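Side-chain contacts in argininosuccinate lyase (Chelativorans sp., PDB 6RXA), which is an EDDS lyase, a C-N lyase of the aspartase/fumarase superfamily that probably also splits argininosuccinate into fumarate and arginine: residues A49-L54 and E63-I68; A201-T206 and E230-W235; F22-D27 and A338-T343. The protein carries 2 engineered substitutions. All blocks are in the same frame, centred on the assembly; numbering follows the deposited sequence.

Interaction 1 of 3, residues A49-L54 and E63-I68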
ATOM      1  N   ALA A  49      23.046 -26.997 -15.807  1.00 15.78           N
ATOM      2  CA  ALA A  49      24.224 -26.527 -15.081  1.00 15.75           C
ATOM      3  C   ALA A  49      24.492 -27.376 -13.845  1.00 15.65           C
ATOM      4  O   ALA A  49      25.652 -27.698 -13.543  1.00 16.22           O
ATOM      5  CB  ALA A  49      24.056 -25.059 -14.688  1.00 16.28           C
ATOM      6  N   HIS A  50      23.441 -27.724 -13.104  1.00 14.85           N
ATOM      7  CA  HIS A  50      23.619 -28.552 -11.918  1.00 16.07           C
ATOM      8  C   HIS A  50      24.205 -29.903 -12.295  1.00 17.37           C
ATOM      9  O   HIS A  50      25.156 -30.382 -11.662  1.00 17.38           O
ATOM     10  CB  HIS A  50      22.276 -28.708 -11.211  1.00 15.98           C
ATOM     11  CG  HIS A  50      22.362 -29.484  -9.942  1.00 17.60           C
ATOM     12  ND1 HIS A  50      22.923 -28.967  -8.792  1.00 17.43           N
ATOM     13  CD2 HIS A  50      21.962 -30.739  -9.640  1.00 17.62           C
ATOM     14  CE1 HIS A  50      22.863 -29.879  -7.837  1.00 17.33           C
ATOM     15  NE2 HIS A  50      22.293 -30.964  -8.326  1.00 17.36           N
ATOM     16  N   VAL A  51      23.670 -30.521 -13.351  1.00 18.04           N
ATOM     17  CA  VAL A  51      24.145 -31.829 -13.799  1.00 17.34           C
ATOM     18  C   VAL A  51      25.592 -31.765 -14.279  1.00 16.93           C
ATOM     19  O   VAL A  51      26.395 -32.650 -13.968  1.00 16.60           O
ATOM     20  CB  VAL A  51      23.188 -32.387 -14.868  1.00 18.41           C
ATOM     21  CG1 VAL A  51      23.826 -33.530 -15.620  1.00 17.78           C
ATOM     22  CG2 VAL A  51      21.877 -32.823 -14.225  1.00 19.51           C
ATOM     23  N   VAL A  52      25.946 -30.732 -15.049  1.00 16.63           N
ATOM     24  CA  VAL A  52      27.335 -30.553 -15.475  1.00 18.18           C
ATOM     25  C   VAL A  52      28.257 -30.435 -14.264  1.00 17.72           C
ATOM     26  O   VAL A  52      29.306 -31.088 -14.196  1.00 18.29           O
ATOM     27  CB  VAL A  52      27.455 -29.341 -16.417  1.00 18.61           C
ATOM     28  CG1 VAL A  52      28.914 -28.993 -16.656  1.00 19.14           C
ATOM     29  CG2 VAL A  52      26.747 -29.626 -17.729  1.00 19.18           C
ATOM     30  N   MET A  53      27.866 -29.628 -13.283  1.00 16.61           N
ATOM     31  CA  MET A  53      28.669 -29.498 -12.069  1.00 16.46           C
ATOM     32  C   MET A  53      28.798 -30.830 -11.345  1.00 17.01           C
ATOM     33  O   MET A  53      29.887 -31.182 -10.881  1.00 17.45           O
ATOM     34  CB  MET A  53      28.069 -28.422 -11.158  1.00 16.68           C
ATOM     35  CG  MET A  53      28.817 -28.218  -9.841  1.00 17.13           C
ATOM     36  SD  MET A  53      28.256 -29.342  -8.545  1.00 16.15           S
ATOM     37  CE  MET A  53      26.564 -28.801  -8.324  1.00 19.11           C
ATOM     38  N   LEU A  54      27.702 -31.584 -11.219  1.00 17.10           N
ATOM     39  CA  LEU A  54      27.797 -32.877 -10.551  1.00 18.25           C
ATOM     40  C   LEU A  54      28.761 -33.790 -11.284  1.00 19.52           C
ATOM     41  O   LEU A  54      29.423 -34.631 -10.662  1.00 20.55           O
ATOM     42  CB  LEU A  54      26.443 -33.565 -10.483  1.00 17.80           C
ATOM     43  CG  LEU A  54      25.345 -32.950  -9.635  1.00 18.81           C
ATOM     44  CD1 LEU A  54      24.095 -33.801  -9.711  1.00 20.01           C
ATOM     45  CD2 LEU A  54      25.796 -32.817  -8.194  1.00 18.95           C
ATOM     46  N   GLU A  63      28.521 -40.997 -18.352  1.00 24.99           N
ATOM     47  CA  GLU A  63      27.434 -41.760 -18.956  1.00 25.38           C
ATOM     48  C   GLU A  63      26.083 -41.393 -18.350  1.00 22.75           C
ATOM     49  O   GLU A  63      25.102 -41.210 -19.078  1.00 23.09           O
ATOM     50  CB  GLU A  63      27.708 -43.260 -18.815  1.00 30.08           C
ATOM     51  CG  GLU A  63      28.925 -43.744 -19.603  1.00 37.24           C
ATOM     52  CD  GLU A  63      30.204 -43.845 -18.770  1.00 41.67           C
ATOM     53  OE1 GLU A  63      30.989 -44.788 -19.017  1.00 42.05           O
ATOM     54  OE2 GLU A  63      30.436 -42.987 -17.880  1.00 36.77           O
ATOM     55  N   GLU A  64      26.008 -41.294 -17.017  1.00 21.56           N
ATOM     56  CA  GLU A  64      24.770 -40.871 -16.369  1.00 21.39           C
ATOM     57  C   GLU A  64      24.412 -39.454 -16.783  1.00 21.56           C
ATOM     58  O   GLU A  64      23.249 -39.154 -17.091  1.00 21.02           O
ATOM     59  CB  GLU A  64      24.934 -40.924 -14.850  1.00 21.39           C
ATOM     60  CG  GLU A  64      25.012 -42.336 -14.283  1.00 24.10           C
ATOM     61  CD  GLU A  64      25.359 -42.357 -12.805  1.00 26.78           C
ATOM     62  OE1 GLU A  64      26.165 -41.508 -12.363  1.00 26.73           O
ATOM     63  OE2 GLU A  64      24.836 -43.235 -12.090  1.00 28.11           O
ATOM     64  N   SER A  65      25.409 -38.574 -16.807  1.00 21.40           N
ATOM     65  CA  SER A  65      25.192 -37.184 -17.182  1.00 22.11           C
ATOM     66  C   SER A  65      24.641 -37.084 -18.595  1.00 21.22           C
ATOM     67  O   SER A  65      23.648 -36.387 -18.834  1.00 21.37           O
ATOM     68  CB  SER A  65      26.520 -36.437 -17.046  1.00 22.84           C
ATOM     69  OG  SER A  65      26.392 -35.072 -17.374  1.00 23.16           O
ATOM     70  N   ALA A  66      25.242 -37.809 -19.539  1.00 20.13           N
ATOM     71  CA  ALA A  66      24.770 -37.752 -20.915  1.00 19.77           C
ATOM     72  C   ALA A  66      23.330 -38.228 -21.024  1.00 20.04           C
ATOM     73  O   ALA A  66      22.531 -37.643 -21.762  1.00 20.17           O
ATOM     74  CB  ALA A  66      25.666 -38.607 -21.814  1.00 20.59           C
ATOM     75  N   THR A  67      22.990 -39.312 -20.319  1.00 19.54           N
ATOM     76  CA  THR A  67      21.627 -39.827 -20.361  1.00 20.70           C
ATOM     77  C   THR A  67      20.639 -38.787 -19.850  1.00 20.66           C
ATOM     78  O   THR A  67      19.603 -38.531 -20.478  1.00 20.90           O
ATOM     79  CB  THR A  67      21.531 -41.109 -19.538  1.00 21.87           C
ATOM     80  OG1 THR A  67      22.451 -42.080 -20.054  1.00 22.98           O
ATOM     81  CG2 THR A  67      20.117 -41.646 -19.603  1.00 22.69           C
ATOM     82  N   ILE A  68      20.959 -38.160 -18.714  1.00 20.20           N
ATOM     83  CA  ILE A  68      20.110 -37.119 -18.148  1.00 19.40           C
ATOM     84  C   ILE A  68      19.989 -35.938 -19.107  1.00 19.70           C
ATOM     85  O   ILE A  68      18.884 -35.477 -19.411  1.00 19.37           O
ATOM     86  CB  ILE A  68      20.657 -36.682 -16.776  1.00 19.21           C
ATOM     87  CG1 ILE A  68      20.522 -37.826 -15.765  1.00 20.09           C
ATOM     88  CG2 ILE A  68      19.914 -35.448 -16.277  1.00 18.96           C
ATOM     89  CD1 ILE A  68      21.313 -37.630 -14.484  1.00 20.52           C
TER
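Val51 and Ser65 face each other where helices 35-56 and 62-79, joined by a short loop, fold back on each other as a helical hairpin, with CA atoms 6.4 Å apart. The apolar part of the contact rests on the fork of Val51. Its CG1 lies anti to the backbone N (chi1 164°), and this sends the two methyls to different neighbours. CG2 meets CG2 of Ile68 at 3.9 Å, methyl against methyl, the two branched side chains crossing at a slant. CG1 turns instead to the serine and lies 3.5 Å from Ser65 OG. A beta-branched residue suits this place because both of its methyls stay close to the helix backbone; the small serine opposite lets the helices come near. Met106 and, from helix 451-500, Ile493 pack against Val51 and Ser65 respectively.

The polar part lies beside this apolar patch. Ser65 OG is hydrogen-bonded to Thr55 OG1, one turn on from Val51, and Thr55 OG1 in turn is bonded to Val51 O; the buried serine hydroxyl is thus satisfied by the neighbouring helix. Within 49-54, Leu54 CG lies over one face of the His50 ring, toward its rim, and the ring's NE2 is bonded to Ile108 O. Within 63-68, Thr67 OG1 turns back to Glu63 O at 3.0 Å, while Thr67 N reaches the same oxygen from the opposite face of its carbonyl plane.

Interaction 2 of 3, residues A201-T206 and E230-W235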
ATOM      1  N   ALA A 201      20.430 -25.947  -1.275  1.00 13.90           N
ATOM      2  CA  ALA A 201      19.530 -27.104  -1.219  1.00 14.10           C
ATOM      3  C   ALA A 201      18.251 -26.691  -0.485  1.00 14.76           C
ATOM      4  O   ALA A 201      17.635 -25.689  -0.867  1.00 14.06           O
ATOM      5  CB  ALA A 201      20.256 -28.331  -0.687  1.00 15.27           C
ATOM      6  N   ALA A 202      17.822 -27.425   0.550  1.00 14.53           N
ATOM      7  CA  ALA A 202      16.560 -27.113   1.206  1.00 14.98           C
ATOM      8  C   ALA A 202      16.617 -25.793   1.957  1.00 13.84           C
ATOM      9  O   ALA A 202      15.600 -25.094   2.052  1.00 14.24           O
ATOM     10  CB  ALA A 202      16.202 -28.232   2.182  1.00 16.00           C
ATOM     11  N   THR A 203      17.790 -25.448   2.494  1.00 13.84           N
ATOM     12  CA  THR A 203      17.993 -24.310   3.383  1.00 13.67           C
ATOM     13  C   THR A 203      19.275 -24.463   4.206  1.00 13.70           C
ATOM     14  O   THR A 203      19.677 -23.519   4.886  1.00 14.47           O
ATOM     15  CB  THR A 203      16.828 -24.142   4.367  1.00 14.74           C
ATOM     16  OG1 THR A 203      17.051 -22.978   5.182  1.00 15.22           O
ATOM     17  CG2 THR A 203      16.691 -25.383   5.265  1.00 14.59           C
ATOM     18  N   ALA A 204      19.910 -25.639   4.186  1.00 13.08           N
ATOM     19  CA  ALA A 204      21.057 -25.915   5.050  1.00 14.35           C
ATOM     20  C   ALA A 204      22.247 -26.485   4.287  1.00 15.18           C
ATOM     21  O   ALA A 204      23.158 -27.049   4.898  1.00 16.54           O
ATOM     22  CB  ALA A 204      20.668 -26.858   6.197  1.00 15.07           C
ATOM     23  N   GLY A 205      22.277 -26.354   2.965  1.00 14.86           N
ATOM     24  CA  GLY A 205      23.335 -26.993   2.221  1.00 14.93           C
ATOM     25  C   GLY A 205      23.155 -28.499   2.163  1.00 15.50           C
ATOM     26  O   GLY A 205      22.041 -29.025   2.249  1.00 15.78           O
ATOM     27  N   THR A 206      24.270 -29.199   2.010  1.00 15.85           N
ATOM     28  CA  THR A 206      24.238 -30.623   1.724  1.00 16.73           C
ATOM     29  C   THR A 206      25.590 -31.224   2.051  1.00 17.03           C
ATOM     30  O   THR A 206      26.613 -30.536   2.022  1.00 17.50           O
ATOM     31  CB  THR A 206      23.888 -30.873   0.247  1.00 17.74           C
ATOM     32  OG1 THR A 206      23.931 -32.278  -0.031  1.00 17.58           O
ATOM     33  CG2 THR A 206      24.862 -30.177  -0.677  1.00 17.67           C
ATOM     34  N   GLU A 230      19.918 -17.701   3.773  1.00 13.37           N
ATOM     35  CA  GLU A 230      19.706 -16.534   2.924  1.00 13.66           C
ATOM     36  C   GLU A 230      19.439 -16.957   1.483  1.00 13.90           C
ATOM     37  O   GLU A 230      18.648 -16.310   0.789  1.00 14.28           O
ATOM     38  CB  GLU A 230      20.910 -15.595   3.029  1.00 15.16           C
ATOM     39  CG  GLU A 230      20.815 -14.308   2.216  1.00 15.87           C
ATOM     40  CD  GLU A 230      19.744 -13.342   2.689  1.00 17.95           C
ATOM     41  OE1 GLU A 230      18.902 -13.689   3.555  1.00 18.03           O
ATOM     42  OE2 GLU A 230      19.745 -12.204   2.179  1.00 19.94           O
ATOM     43  N   GLY A 231      20.054 -18.055   1.044  1.00 13.86           N
ATOM     44  CA  GLY A 231      19.846 -18.521  -0.318  1.00 14.80           C
ATOM     45  C   GLY A 231      18.402 -18.884  -0.624  1.00 15.86           C
ATOM     46  O   GLY A 231      17.932 -18.684  -1.744  1.00 18.75           O
ATOM     47  N   VAL A 232      17.683 -19.442   0.358  1.00 14.21           N
ATOM     48  CA  VAL A 232      16.285 -19.820   0.130  1.00 13.18           C
ATOM     49  C   VAL A 232      15.266 -18.863   0.738  1.00 13.88           C
ATOM     50  O   VAL A 232      14.150 -18.718   0.212  1.00 15.00           O
ATOM     51  CB  VAL A 232      15.984 -21.278   0.564  1.00 14.08           C
ATOM     52  CG1 VAL A 232      16.859 -22.255  -0.231  1.00 14.80           C
ATOM     53  CG2 VAL A 232      16.136 -21.464   2.080  1.00 14.34           C
ATOM     54  N   ALA A 233      15.612 -18.232   1.866  1.00 12.51           N
ATOM     55  CA  ALA A 233      14.725 -17.296   2.543  1.00 13.37           C
ATOM     56  C   ALA A 233      14.823 -15.884   1.989  1.00 13.63           C
ATOM     57  O   ALA A 233      13.858 -15.110   2.113  1.00 14.52           O
ATOM     58  CB  ALA A 233      15.045 -17.266   4.044  1.00 14.19           C
ATOM     59  N   GLY A 234      15.947 -15.546   1.369  1.00 13.58           N
ATOM     60  CA  GLY A 234      16.160 -14.187   0.893  1.00 14.01           C
ATOM     61  C   GLY A 234      15.203 -13.816  -0.228  1.00 13.52           C
ATOM     62  O   GLY A 234      15.065 -14.539  -1.222  1.00 14.87           O
ATOM     63  N   TRP A 235      14.565 -12.657  -0.084  1.00 12.45           N
ATOM     64  CA  TRP A 235      13.550 -12.186  -1.017  1.00 11.91           C
ATOM     65  C   TRP A 235      13.620 -10.672  -1.160  1.00 11.80           C
ATOM     66  O   TRP A 235      12.769 -10.084  -1.842  1.00 13.13           O
ATOM     67  CB  TRP A 235      12.170 -12.579  -0.493  1.00 12.05           C
ATOM     68  CG  TRP A 235      11.096 -12.799  -1.529  1.00 12.94           C
ATOM     69  CD1 TRP A 235       9.996 -12.040  -1.742  1.00 12.57           C
ATOM     70  CD2 TRP A 235      11.002 -13.906  -2.428  1.00 15.86           C
ATOM     71  NE1 TRP A 235       9.218 -12.595  -2.740  1.00 14.23           N
ATOM     72  CE2 TRP A 235       9.820 -13.741  -3.178  1.00 17.04           C
ATOM     73  CE3 TRP A 235      11.816 -15.008  -2.685  1.00 22.04           C
ATOM     74  CZ2 TRP A 235       9.439 -14.631  -4.178  1.00 22.89           C
ATOM     75  CZ3 TRP A 235      11.428 -15.904  -3.665  1.00 27.83           C
ATOM     76  CH2 TRP A 235      10.253 -15.706  -4.404  1.00 27.79           C
TER
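Ala202 O accepts a hydrogen bond from Asn113 ND2, and both methyls of Val232 also lie against it, in van der Waals contact. The loop 201-206 and the end of the short helix 228-233 meet here in the substrate-binding region of an aspartase/fumarase-type tetramer, in which several subunits build one site. Ser111 and Asn113, both seen binding ligands in this protein, lie close to Ala202 and Val232; Gln164 of the second subunit and Met283 of the third pack on Ala202.

Val232 carries the contact. Its CG1 comes within 3.6 Å of Ala201 O and its CG2 within 3.7 Å of Ala202 O, and the same CG2 fits against Thr203, 3.6 Å from OG1. The threonine and valine side chains run across each other at about a right angle. A chi1 of -60° puts Val232 CG2 between its own backbone N and carbonyl carbon, the crowded position, from which it reaches the threonine while CG1 meets Ala201 O. An apolar, compact branched residue can lie against both carbonyl oxygens at once, and it leaves the Asn113 bond to Ala202 O in place. With an alanine here both methyls go, and the loop would probably lose its support at Thr203 and at the carbonyls of Ala201 and Ala202, leaving a gap between it and the helix.

Val232 also touches the engineered Met320. The helix then ends: Gly234, where a CB would collide with Glu230 O, gives its N to that oxygen at 2.9 Å.

Interaction 3 of 3, residues F22-D27 and A338-T343. With FMT (formic acid), chain D.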
ATOM      1  N   PHE A  22       2.295   2.580 -28.790  1.00 15.69           N
ATOM      2  CA  PHE A  22       0.958   2.793 -28.252  1.00 15.60           C
ATOM      3  C   PHE A  22       0.191   1.485 -28.254  1.00 15.50           C
ATOM      4  O   PHE A  22      -0.447   1.128 -27.263  1.00 16.10           O
ATOM      5  CB  PHE A  22       0.292   3.869 -29.115  1.00 15.12           C
ATOM      6  CG  PHE A  22      -1.083   4.302 -28.666  1.00 15.32           C
ATOM      7  CD1 PHE A  22      -1.507   4.192 -27.349  1.00 15.41           C
ATOM      8  CD2 PHE A  22      -1.962   4.836 -29.600  1.00 16.33           C
ATOM      9  CE1 PHE A  22      -2.794   4.618 -26.987  1.00 16.05           C
ATOM     10  CE2 PHE A  22      -3.242   5.252 -29.239  1.00 16.70           C
ATOM     11  CZ  PHE A  22      -3.650   5.140 -27.925  1.00 16.38           C
ATOM     12  N   GLN A  23       0.290   0.730 -29.344  1.00 15.62           N
ATOM     13  CA  GLN A  23      -0.374  -0.562 -29.405  1.00 15.31           C
ATOM     14  C   GLN A  23       0.120  -1.504 -28.310  1.00 15.48           C
ATOM     15  O   GLN A  23      -0.657  -2.328 -27.819  1.00 16.15           O
ATOM     16  CB  GLN A  23      -0.185  -1.153 -30.800  1.00 15.14           C
ATOM     17  CG  GLN A  23      -0.889  -2.495 -31.015  1.00 16.45           C
ATOM     18  CD  GLN A  23      -2.401  -2.369 -30.986  1.00 18.62           C
ATOM     19  OE1 GLN A  23      -2.979  -1.492 -31.628  1.00 19.24           O
ATOM     20  NE2 GLN A  23      -3.047  -3.230 -30.207  1.00 19.66           N
ATOM     21  N   GLU A  24       1.388  -1.393 -27.898  1.00 15.43           N
ATOM     22  CA  GLU A  24       1.903  -2.268 -26.844  1.00 15.58           C
ATOM     23  C   GLU A  24       1.063  -2.176 -25.571  1.00 14.66           C
ATOM     24  O   GLU A  24       0.891  -3.171 -24.857  1.00 15.44           O
ATOM     25  CB  GLU A  24       3.367  -1.944 -26.534  1.00 20.87           C
ATOM     26  CG  GLU A  24       4.347  -2.169 -27.683  1.00 28.51           C
ATOM     27  CD  GLU A  24       5.785  -1.808 -27.314  1.00 26.84           C
ATOM     28  OE1 GLU A  24       6.184  -2.107 -26.169  1.00 19.94           O
ATOM     29  OE2 GLU A  24       6.505  -1.226 -28.177  1.00 29.27           O
ATOM     30  N   LEU A  25       0.543  -0.990 -25.258  1.00 14.48           N
ATOM     31  CA  LEU A  25      -0.277  -0.819 -24.066  1.00 13.68           C
ATOM     32  C   LEU A  25      -1.565  -1.629 -24.115  1.00 14.96           C
ATOM     33  O   LEU A  25      -2.129  -1.937 -23.059  1.00 16.96           O
ATOM     34  CB  LEU A  25      -0.611   0.662 -23.864  1.00 14.17           C
ATOM     35  CG  LEU A  25       0.541   1.533 -23.371  1.00 15.51           C
ATOM     36  CD1 LEU A  25       0.230   3.006 -23.607  1.00 15.11           C
ATOM     37  CD2 LEU A  25       0.870   1.269 -21.899  1.00 17.23           C
ATOM     38  N   TYR A  26      -2.047  -1.955 -25.304  1.00 14.85           N
ATOM     39  CA  TYR A  26      -3.263  -2.738 -25.447  1.00 16.97           C
ATOM     40  C   TYR A  26      -2.994  -4.230 -25.485  1.00 18.52           C
ATOM     41  O   TYR A  26      -3.928  -5.019 -25.292  1.00 20.89           O
ATOM     42  CB  TYR A  26      -3.985  -2.333 -26.735  1.00 18.15           C
ATOM     43  CG  TYR A  26      -4.566  -0.945 -26.683  1.00 20.64           C
ATOM     44  CD1 TYR A  26      -3.783   0.160 -26.946  1.00 18.41           C
ATOM     45  CD2 TYR A  26      -5.898  -0.744 -26.354  1.00 26.68           C
ATOM     46  CE1 TYR A  26      -4.298   1.437 -26.873  1.00 19.97           C
ATOM     47  CE2 TYR A  26      -6.432   0.530 -26.293  1.00 28.49           C
ATOM     48  CZ  TYR A  26      -5.625   1.614 -26.555  1.00 24.34           C
ATOM     49  OH  TYR A  26      -6.136   2.889 -26.495  1.00 24.91           O
ATOM     50  N   ASP A  27      -1.750  -4.627 -25.734  1.00 17.37           N
ATOM     51  CA  ASP A  27      -1.435  -6.022 -26.020  1.00 17.82           C
ATOM     52  C   ASP A  27      -0.839  -6.778 -24.836  1.00 17.98           C
ATOM     53  O   ASP A  27      -0.947  -8.012 -24.798  1.00 18.76           O
ATOM     54  CB  ASP A  27      -0.433  -6.116 -27.184  1.00 18.94           C
ATOM     55  CG  ASP A  27      -1.019  -5.695 -28.537  1.00 21.69           C
ATOM     56  OD1 ASP A  27      -2.245  -5.523 -28.644  1.00 23.18           O
ATOM     57  OD2 ASP A  27      -0.231  -5.531 -29.487  1.00 23.24           O
ATOM     58  N   ALA A 338       4.571   0.878 -21.037  1.00 12.20           N
ATOM     59  CA  ALA A 338       4.459   2.291 -20.706  1.00 12.20           C
ATOM     60  C   ALA A 338       5.740   3.033 -21.038  1.00 11.62           C
ATOM     61  O   ALA A 338       5.693   4.175 -21.521  1.00 12.63           O
ATOM     62  CB  ALA A 338       4.131   2.447 -19.227  1.00 12.51           C
ATOM     63  N   THR A 339       6.896   2.421 -20.769  1.00 11.87           N
ATOM     64  CA  THR A 339       8.164   3.085 -21.072  1.00 11.75           C
ATOM     65  C   THR A 339       8.331   3.295 -22.568  1.00 12.32           C
ATOM     66  O   THR A 339       8.758   4.365 -23.008  1.00 13.09           O
ATOM     67  CB  THR A 339       9.331   2.276 -20.503  1.00 12.83           C
ATOM     68  OG1 THR A 339       9.173   2.137 -19.084  1.00 12.99           O
ATOM     69  CG2 THR A 339      10.645   2.968 -20.775  1.00 13.06           C
ATOM     70  N   HIS A 340       8.018   2.271 -23.368  1.00 12.55           N
ATOM     71  CA  HIS A 340       8.065   2.408 -24.815  1.00 12.68           C
ATOM     72  C   HIS A 340       7.079   3.457 -25.304  1.00 12.74           C
ATOM     73  O   HIS A 340       7.413   4.298 -26.144  1.00 12.85           O
ATOM     74  CB  HIS A 340       7.762   1.059 -25.458  1.00 13.09           C
ATOM     75  CG  HIS A 340       8.878   0.073 -25.349  1.00 14.49           C
ATOM     76  ND1 HIS A 340       8.701  -1.274 -25.588  1.00 15.15           N
ATOM     77  CD2 HIS A 340      10.189   0.233 -25.054  1.00 14.81           C
ATOM     78  CE1 HIS A 340       9.856  -1.900 -25.446  1.00 15.09           C
ATOM     79  NE2 HIS A 340      10.776  -1.007 -25.122  1.00 14.72           N
ATOM     80  N   ALA A 341       5.856   3.447 -24.767  1.00 12.91           N
ATOM     81  CA  ALA A 341       4.864   4.434 -25.185  1.00 13.29           C
ATOM     82  C   ALA A 341       5.355   5.850 -24.907  1.00 13.15           C
ATOM     83  O   ALA A 341       5.245   6.739 -25.758  1.00 14.16           O
ATOM     84  CB  ALA A 341       3.533   4.172 -24.474  1.00 14.02           C
ATOM     85  N   MET A 342       5.898   6.086 -23.707  1.00 12.32           N
ATOM     86  CA  MET A 342       6.344   7.435 -23.360  1.00 11.81           C
ATOM     87  C   MET A 342       7.598   7.832 -24.136  1.00 12.70           C
ATOM     88  O   MET A 342       7.791   9.018 -24.433  1.00 12.97           O
ATOM     89  CB  MET A 342       6.525   7.553 -21.848  1.00 11.87           C
ATOM     90  CG  MET A 342       5.209   7.533 -21.080  1.00 12.99           C
ATOM     91  SD  MET A 342       4.068   8.854 -21.591  1.00 17.15           S
ATOM     92  CE  MET A 342       5.073  10.296 -21.216  1.00 17.24           C
ATOM     93  N   THR A 343       8.431   6.854 -24.510  1.00 13.34           N
ATOM     94  CA  THR A 343       9.555   7.120 -25.406  1.00 13.51           C
ATOM     95  C   THR A 343       9.049   7.691 -26.723  1.00 13.46           C
ATOM     96  O   THR A 343       9.548   8.716 -27.204  1.00 13.85           O
ATOM     97  CB  THR A 343      10.340   5.822 -25.644  1.00 14.18           C
ATOM     98  OG1 THR A 343      10.865   5.333 -24.398  1.00 13.99           O
ATOM     99  CG2 THR A 343      11.506   6.018 -26.634  1.00 15.28           C
TER
HETATM  100  C   FMT D 603      -9.101   3.726 -28.233  1.00 35.92           C
HETATM  101  O1  FMT D 603     -10.183   4.104 -28.693  1.00 29.61           O
HETATM  102  O2  FMT D 603      -9.027   2.862 -27.356  1.00 32.94           O
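Glu24 and His340 join two helices: the axes of segments 22-27 and 338-343 approach to 8.2 Å and run nearly antiparallel. The N-terminal helix 20-31 lies on helix 329-348, which also packs on helices 112-147, 236-262 and 290-301 in the helical bundle of this superfamily.

The polar link is a His-carboxylate hydrogen bond. His340 ND1 donates to Glu24 OE1 at 2.7 Å and nearly straight (167°). The oxygen sits at the edge of the imidazole, in its plane, and accepts the N-H on its syn lone pair, although the carboxylate is turned 75° against the ring. An extended chain (chi2 179°) carries the carboxylate across to the histidine, and the length of glutamate suits this span between the helices.

The apolar contacts belong to Leu25, whose two methyls divide the work. CD1 rests 3.6 Å from Ala341 CB, and CD2 lies over the backbone at Ala338, 3.8 Å from its N. Alanine suits both places: the single methyl of Ala341 lets the leucine settle close, while that of Ala338 turns away and leaves its backbone N to CD2.

Helix 20-31 also presents a ligand-binding group. Tyr26, seen to bind fumarate in this protein, makes cation-pi contacts with Arg294 and Lys18, and its side chain touches the engineered Met290. Along the same helix, Gln23 NE2 donates to Asp27 OD1 at 2.9 Å from above the carboxylate plane. A formate, probably from the crystallisation liquor, is shared with Arg112 of the third subunit, and Tyr26 OH donates to its O2 at 3.0 Å.

Overall arrangement
The touching residues of interactions 1 and 2 are all buried, although these contacts sit far out, about 39 and 31 Å from the chain centre, on one side of the chain and about 23 Å apart between centres. Interaction 3 lies nearest that centre, at about 12 Å, where an N-terminal helix docks on the central bundle, yet its polar bond joins two partly exposed residues beside buried apolar packing. Interaction 1 pairs neighbouring helices by methyls and a satisfied hydroxyl; interaction 2 sets a valine against loop carbonyls and is touched by two other subunits. No helix is shared. Interaction 2 adjoins, and interaction 3 includes, residues seen to bind ligands.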